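Local coordinates for protein WZI (Escherichia coli, PDB 2YNK) that sits in the outer membrane as a carbohydrate-binding beta-barrel, a lectin that underpins assembly of the group 1 capsule, at residues Q224-Q235 and G267-K278. Numbering follows the deposited sequence.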
ATOM      1  N   GLN A 224       5.558  -8.081 -21.436  1.00 69.52           N
ATOM      2  CA  GLN A 224       4.244  -7.666 -20.924  1.00 69.22           C
ATOM      3  C   GLN A 224       3.649  -8.585 -19.855  1.00 66.74           C
ATOM      4  O   GLN A 224       2.760  -8.159 -19.119  1.00 68.63           O
ATOM      5  CB  GLN A 224       3.233  -7.552 -22.069  1.00 72.82           C
ATOM      6  CG  GLN A 224       3.437  -6.348 -22.972  1.00 76.81           C
ATOM      7  CD  GLN A 224       2.577  -6.399 -24.232  1.00 81.71           C
ATOM      8  OE1 GLN A 224       2.341  -7.472 -24.806  1.00 82.94           O
ATOM      9  NE2 GLN A 224       2.112  -5.235 -24.674  1.00 83.37           N
ATOM     10  N   SER A 225       4.121  -9.831 -19.784  1.00 64.05           N
ATOM     11  CA  SER A 225       3.568 -10.841 -18.880  1.00 63.42           C
ATOM     12  C   SER A 225       4.243 -10.912 -17.507  1.00 61.88           C
ATOM     13  O   SER A 225       3.655 -11.435 -16.568  1.00 61.76           O
ATOM     14  CB  SER A 225       3.640 -12.233 -19.526  1.00 65.10           C
ATOM     15  OG  SER A 225       2.656 -12.387 -20.536  1.00 67.72           O
ATOM     16  N   LEU A 226       5.467 -10.411 -17.392  1.00 60.90           N
ATOM     17  CA  LEU A 226       6.241 -10.559 -16.168  1.00 61.13           C
ATOM     18  C   LEU A 226       6.765  -9.217 -15.678  1.00 62.28           C
ATOM     19  O   LEU A 226       7.424  -8.497 -16.426  1.00 61.92           O
ATOM     20  CB  LEU A 226       7.422 -11.497 -16.409  1.00 62.71           C
ATOM     21  CG  LEU A 226       8.364 -11.754 -15.229  1.00 63.20           C
ATOM     22  CD1 LEU A 226       7.736 -12.700 -14.216  1.00 62.96           C
ATOM     23  CD2 LEU A 226       9.679 -12.314 -15.738  1.00 63.40           C
ATOM     24  N   GLU A 227       6.465  -8.892 -14.418  1.00 63.41           N
ATOM     25  CA  GLU A 227       7.103  -7.774 -13.722  1.00 61.46           C
ATOM     26  C   GLU A 227       8.010  -8.325 -12.632  1.00 59.95           C
ATOM     27  O   GLU A 227       7.649  -9.284 -11.953  1.00 62.19           O
ATOM     28  CB  GLU A 227       6.057  -6.849 -13.118  1.00 61.21           C
ATOM     29  CG  GLU A 227       6.642  -5.781 -12.208  1.00 61.91           C
ATOM     30  CD  GLU A 227       5.789  -4.529 -12.136  1.00 62.07           C
ATOM     31  OE1 GLU A 227       5.889  -3.705 -13.072  1.00 66.24           O
ATOM     32  OE2 GLU A 227       5.021  -4.371 -11.162  1.00 59.32           O
ATOM     33  N   LEU A 228       9.195  -7.740 -12.486  1.00 58.32           N
ATOM     34  CA  LEU A 228      10.139  -8.156 -11.445  1.00 56.38           C
ATOM     35  C   LEU A 228      10.503  -6.969 -10.579  1.00 55.73           C
ATOM     36  O   LEU A 228      10.822  -5.895 -11.089  1.00 56.34           O
ATOM     37  CB  LEU A 228      11.417  -8.728 -12.054  1.00 55.70           C
ATOM     38  CG  LEU A 228      11.277 -10.031 -12.829  1.00 56.34           C
ATOM     39  CD1 LEU A 228      12.638 -10.452 -13.344  1.00 55.26           C
ATOM     40  CD2 LEU A 228      10.657 -11.114 -11.962  1.00 56.00           C
ATOM     41  N   GLY A 229      10.470  -7.176  -9.268  1.00 55.36           N
ATOM     42  CA  GLY A 229      10.812  -6.131  -8.311  1.00 54.39           C
ATOM     43  C   GLY A 229      11.949  -6.509  -7.378  1.00 53.69           C
ATOM     44  O   GLY A 229      12.126  -7.674  -7.015  1.00 52.73           O
ATOM     45  N   ALA A 230      12.721  -5.496  -7.001  1.00 52.29           N
ATOM     46  CA  ALA A 230      13.731  -5.614  -5.969  1.00 51.83           C
ATOM     47  C   ALA A 230      13.573  -4.408  -5.039  1.00 50.81           C
ATOM     48  O   ALA A 230      13.254  -3.304  -5.493  1.00 49.78           O
ATOM     49  CB  ALA A 230      15.117  -5.640  -6.593  1.00 50.72           C
ATOM     50  N   SER A 231      13.768  -4.615  -3.744  1.00 49.15           N
ATOM     51  CA  SER A 231      13.706  -3.503  -2.806  1.00 49.57           C
ATOM     52  C   SER A 231      14.531  -3.743  -1.549  1.00 51.50           C
ATOM     53  O   SER A 231      14.685  -4.884  -1.074  1.00 50.83           O
ATOM     54  CB  SER A 231      12.256  -3.160  -2.448  1.00 49.49           C
ATOM     55  OG  SER A 231      11.447  -4.311  -2.307  1.00 50.86           O
ATOM     56  N   ARG A 232      15.060  -2.641  -1.024  1.00 74.57           N
ATOM     57  CA  ARG A 232      15.920  -2.666   0.138  1.00 73.14           C
ATOM     58  C   ARG A 232      15.571  -1.501   1.076  1.00 66.97           C
ATOM     59  O   ARG A 232      15.253  -0.400   0.634  1.00 64.00           O
ATOM     60  CB  ARG A 232      17.373  -2.599  -0.329  1.00 77.84           C
ATOM     61  CG  ARG A 232      18.421  -2.812   0.749  1.00 80.19           C
ATOM     62  CD  ARG A 232      19.800  -2.938   0.117  1.00 86.17           C
ATOM     63  NE  ARG A 232      20.876  -2.453   0.988  1.00 88.02           N
ATOM     64  CZ  ARG A 232      21.425  -3.140   1.992  1.00 90.00           C
ATOM     65  NH1 ARG A 232      21.007  -4.368   2.302  1.00 92.59           N
ATOM     66  NH2 ARG A 232      22.404  -2.591   2.699  1.00 89.32           N
ATOM     67  N   ILE A 233      15.615  -1.772   2.374  1.00 65.28           N
ATOM     68  CA  ILE A 233      15.359  -0.777   3.417  1.00 62.63           C
ATOM     69  C   ILE A 233      16.428  -0.903   4.486  1.00 62.58           C
ATOM     70  O   ILE A 233      16.764  -2.018   4.888  1.00 62.79           O
ATOM     71  CB  ILE A 233      13.987  -1.023   4.082  1.00 61.49           C
ATOM     72  CG1 ILE A 233      12.890  -0.233   3.380  1.00 61.76           C
ATOM     73  CG2 ILE A 233      14.006  -0.627   5.547  1.00 60.91           C
ATOM     74  CD1 ILE A 233      12.959   1.257   3.628  1.00 60.22           C
HETATM   75  N   MSE A 234      16.966   0.217   4.954  1.00 63.04           N
HETATM   76  CA  MSE A 234      17.818   0.165   6.142  1.00 65.08           C
HETATM   77  C   MSE A 234      17.321   1.098   7.217  1.00 60.49           C
HETATM   78  O   MSE A 234      16.964   2.247   6.962  1.00 59.05           O
HETATM   79  CB  MSE A 234      19.298   0.386   5.840  1.00 72.28           C
HETATM   80  CG  MSE A 234      19.576   1.651   5.056  1.00 79.84           C
HETATM   81 SE   MSE A 234      21.513   2.012   5.108  1.00 98.08          SE
HETATM   82  CE  MSE A 234      21.577   2.813   3.298  1.00 91.92           C
ATOM     83  N   GLN A 235      17.284   0.579   8.438  1.00 57.65           N
ATOM     84  CA  GLN A 235      16.946   1.358   9.623  1.00 54.76           C
ATOM     85  C   GLN A 235      18.264   1.875  10.189  1.00 52.15           C
ATOM     86  O   GLN A 235      19.118   1.089  10.581  1.00 53.29           O
ATOM     87  CB  GLN A 235      16.219   0.466  10.622  1.00 54.66           C
ATOM     88  CG  GLN A 235      15.348   1.189  11.629  1.00 54.84           C
ATOM     89  CD  GLN A 235      14.435   0.245  12.394  1.00 56.19           C
ATOM     90  OE1 GLN A 235      13.531   0.683  13.116  1.00 58.16           O
ATOM     91  NE2 GLN A 235      14.663  -1.059  12.242  1.00 56.43           N
ATOM     92  N   GLY A 267      23.405  -0.163  10.859  1.00 57.21           N
ATOM     93  CA  GLY A 267      21.941  -0.163  10.857  1.00 56.39           C
ATOM     94  C   GLY A 267      21.267  -1.537  10.881  1.00 56.06           C
ATOM     95  O   GLY A 267      21.914  -2.542  11.155  1.00 57.24           O
ATOM     96  N   ASN A 268      19.952  -1.556  10.627  1.00 54.69           N
ATOM     97  CA  ASN A 268      19.165  -2.786  10.416  1.00 53.17           C
ATOM     98  C   ASN A 268      18.576  -2.808   9.000  1.00 53.76           C
ATOM     99  O   ASN A 268      17.930  -1.853   8.593  1.00 52.62           O
ATOM    100  CB  ASN A 268      18.027  -2.875  11.434  1.00 49.49           C
ATOM    101  CG  ASN A 268      17.096  -4.063  11.202  1.00 47.86           C
ATOM    102  OD1 ASN A 268      15.919  -3.987  11.527  1.00 48.32           O
ATOM    103  ND2 ASN A 268      17.614  -5.160  10.665  1.00 47.79           N
ATOM    104  N   GLN A 269      18.780  -3.912   8.280  1.00 57.05           N
ATOM    105  CA  GLN A 269      18.402  -4.024   6.879  1.00 58.69           C
ATOM    106  C   GLN A 269      17.211  -4.957   6.674  1.00 57.14           C
ATOM    107  O   GLN A 269      17.007  -5.916   7.436  1.00 55.82           O
ATOM    108  CB  GLN A 269      19.592  -4.530   6.042  1.00 65.99           C
ATOM    109  CG  GLN A 269      20.620  -3.467   5.652  1.00 71.55           C
ATOM    110  CD  GLN A 269      21.427  -2.949   6.833  1.00 77.37           C
ATOM    111  OE1 GLN A 269      21.361  -1.757   7.184  1.00 82.04           O
ATOM    112  NE2 GLN A 269      22.191  -3.844   7.463  1.00 79.95           N
ATOM    113  N   LEU A 270      16.428  -4.643   5.641  1.00 54.22           N
ATOM    114  CA  LEU A 270      15.465  -5.570   5.051  1.00 52.47           C
ATOM    115  C   LEU A 270      15.596  -5.490   3.530  1.00 52.46           C
ATOM    116  O   LEU A 270      15.812  -4.418   2.977  1.00 51.85           O
ATOM    117  CB  LEU A 270      14.033  -5.249   5.486  1.00 50.86           C
ATOM    118  CG  LEU A 270      13.635  -5.768   6.871  1.00 50.52           C
ATOM    119  CD1 LEU A 270      13.989  -4.750   7.941  1.00 49.92           C
ATOM    120  CD2 LEU A 270      12.158  -6.104   6.923  1.00 48.45           C
ATOM    121  N   ALA A 271      15.475  -6.626   2.854  1.00 53.59           N
ATOM    122  CA  ALA A 271      15.714  -6.673   1.409  1.00 54.24           C
ATOM    123  C   ALA A 271      15.105  -7.924   0.784  1.00 53.97           C
ATOM    124  O   ALA A 271      15.130  -8.998   1.375  1.00 54.37           O
ATOM    125  CB  ALA A 271      17.205  -6.596   1.116  1.00 54.27           C
ATOM    126  N   GLY A 272      14.543  -7.766  -0.409  1.00 53.45           N
ATOM    127  CA  GLY A 272      13.957  -8.889  -1.112  1.00 54.57           C
ATOM    128  C   GLY A 272      13.424  -8.576  -2.495  1.00 54.39           C
ATOM    129  O   GLY A 272      13.609  -7.480  -3.014  1.00 54.70           O
ATOM    130  N   PHE A 273      12.746  -9.562  -3.079  1.00 54.98           N
ATOM    131  CA  PHE A 273      12.243  -9.476  -4.445  1.00 54.76           C
ATOM    132  C   PHE A 273      10.752  -9.746  -4.488  1.00 53.34           C
ATOM    133  O   PHE A 273      10.192 -10.386  -3.593  1.00 52.13           O
ATOM    134  CB  PHE A 273      12.951 -10.486  -5.349  1.00 55.76           C
ATOM    135  CG  PHE A 273      14.446 -10.455  -5.242  1.00 57.35           C
ATOM    136  CD1 PHE A 273      15.165  -9.381  -5.737  1.00 59.06           C
ATOM    137  CD2 PHE A 273      15.135 -11.501  -4.654  1.00 59.04           C
ATOM    138  CE1 PHE A 273      16.549  -9.346  -5.651  1.00 61.49           C
ATOM    139  CE2 PHE A 273      16.517 -11.473  -4.553  1.00 62.18           C
ATOM    140  CZ  PHE A 273      17.226 -10.392  -5.053  1.00 63.42           C
ATOM    141  N   ASP A 274      10.119  -9.250  -5.545  1.00 53.99           N
ATOM    142  CA  ASP A 274       8.721  -9.550  -5.829  1.00 53.80           C
ATOM    143  C   ASP A 274       8.533  -9.789  -7.320  1.00 53.94           C
ATOM    144  O   ASP A 274       9.382  -9.412  -8.126  1.00 53.60           O
ATOM    145  CB  ASP A 274       7.788  -8.435  -5.332  1.00 53.62           C
ATOM    146  CG  ASP A 274       8.450  -7.058  -5.315  1.00 55.93           C
ATOM    147  OD1 ASP A 274       9.331  -6.801  -4.449  1.00 60.00           O
ATOM    148  OD2 ASP A 274       8.073  -6.216  -6.157  1.00 54.26           O
ATOM    149  N   PHE A 275       7.433 -10.442  -7.678  1.00 53.99           N
ATOM    150  CA  PHE A 275       7.073 -10.628  -9.084  1.00 56.26           C
ATOM    151  C   PHE A 275       5.557 -10.629  -9.249  1.00 54.87           C
ATOM    152  O   PHE A 275       4.816 -10.888  -8.295  1.00 54.70           O
ATOM    153  CB  PHE A 275       7.651 -11.944  -9.633  1.00 59.43           C
ATOM    154  CG  PHE A 275       6.830 -13.152  -9.278  1.00 59.70           C
ATOM    155  CD1 PHE A 275       5.772 -13.552 -10.091  1.00 59.78           C
ATOM    156  CD2 PHE A 275       7.089 -13.865  -8.114  1.00 59.14           C
ATOM    157  CE1 PHE A 275       4.998 -14.648  -9.750  1.00 61.19           C
ATOM    158  CE2 PHE A 275       6.321 -14.966  -7.770  1.00 59.96           C
ATOM    159  CZ  PHE A 275       5.275 -15.358  -8.586  1.00 61.13           C
ATOM    160  N   LYS A 276       5.110 -10.328 -10.463  1.00 54.07           N
ATOM    161  CA  LYS A 276       3.725 -10.539 -10.868  1.00 54.73           C
ATOM    162  C   LYS A 276       3.728 -11.083 -12.308  1.00 57.20           C
ATOM    163  O   LYS A 276       4.400 -10.526 -13.183  1.00 57.41           O
ATOM    164  CB  LYS A 276       2.902  -9.239 -10.759  1.00 53.05           C
ATOM    165  CG  LYS A 276       1.420  -9.432 -11.076  1.00 53.44           C
ATOM    166  CD  LYS A 276       0.579  -8.165 -10.999  1.00 53.89           C
ATOM    167  CE  LYS A 276      -0.825  -8.409 -11.566  1.00 55.61           C
ATOM    168  NZ  LYS A 276      -1.868  -7.407 -11.175  1.00 54.40           N
ATOM    169  N   PHE A 277       2.986 -12.169 -12.538  1.00 57.53           N
ATOM    170  CA  PHE A 277       2.937 -12.825 -13.842  1.00 59.85           C
ATOM    171  C   PHE A 277       1.524 -12.830 -14.418  1.00 59.77           C
ATOM    172  O   PHE A 277       0.652 -13.524 -13.912  1.00 58.32           O
ATOM    173  CB  PHE A 277       3.451 -14.261 -13.729  1.00 62.21           C
ATOM    174  CG  PHE A 277       3.606 -14.951 -15.057  1.00 65.17           C
ATOM    175  CD1 PHE A 277       4.740 -14.745 -15.833  1.00 67.67           C
ATOM    176  CD2 PHE A 277       2.624 -15.804 -15.533  1.00 65.71           C
ATOM    177  CE1 PHE A 277       4.887 -15.380 -17.059  1.00 69.88           C
ATOM    178  CE2 PHE A 277       2.767 -16.440 -16.754  1.00 67.44           C
ATOM    179  CZ  PHE A 277       3.900 -16.229 -17.517  1.00 69.30           C
ATOM    180  N   LYS A 278       1.308 -12.059 -15.482  1.00 62.62           N
ATOM    181  CA  LYS A 278      -0.010 -11.962 -16.127  1.00 63.88           C
ATOM    182  C   LYS A 278      -0.197 -13.117 -17.099  1.00 64.48           C
ATOM    183  O   LYS A 278       0.728 -13.467 -17.825  1.00 67.31           O
ATOM    184  CB  LYS A 278      -0.151 -10.634 -16.879  1.00 66.44           C
ATOM    185  CG  LYS A 278      -0.152  -9.403 -15.981  1.00 67.64           C
ATOM    186  CD  LYS A 278       0.163  -8.118 -16.742  1.00 69.79           C
ATOM    187  CE  LYS A 278       1.110  -7.221 -15.950  1.00 72.37           C
ATOM    188  NZ  LYS A 278       2.445  -7.847 -15.680  1.00 72.05           N
TER
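Arg-232 packs alongside Gln-269, both side chains heading in a common direction, on two neighbouring antiparallel strands of the closed Wzi beta-barrel, 226-236 and 268-278. Arg-232 reaches out from the sheet and slants toward Gln-269, extended from CG to NE. Its CB grazes the backbone O of Leu-270 at 4.1 Å, and a trans first torsion (chi1 -172°) brings its CG to 4.0 Å from CB of Ala-271. At the tip, CZ, NH1 and NH2 all lie against Gln-269 CG, NH1 nearest at 3.5 Å, with the guanidinium and amide planes 36° apart, while NH1 also forms a salt bridge with Glu-298. The bend of Gln-269 at chi2 turns OE1 back to CB of selenomethionine Met-234. Paired backbone hydrogen bonds join the strands from Glu-227/Lys-276 to Gln-235/Asn-268.

Farther along the face that bears Arg-232, Leu-226, Leu-228, Ala-230, Phe-273, Phe-275 and Phe-277 form an apolar span where a bound hexane touches Ala-230, consistent with the lipid-facing wall of the barrel. The opposite face carries Glu-227, Asp-274 and Lys-276: Asp-274 salt-bridges Arg-217 of strand 212-221, on the other side of 226-236, and Lys-276 pairs with Glu-313 and Asp-19. Asp-274 bends over Gly-229, which has no side chain, bringing OD2 to 3.5 Å from Gly-229 CA.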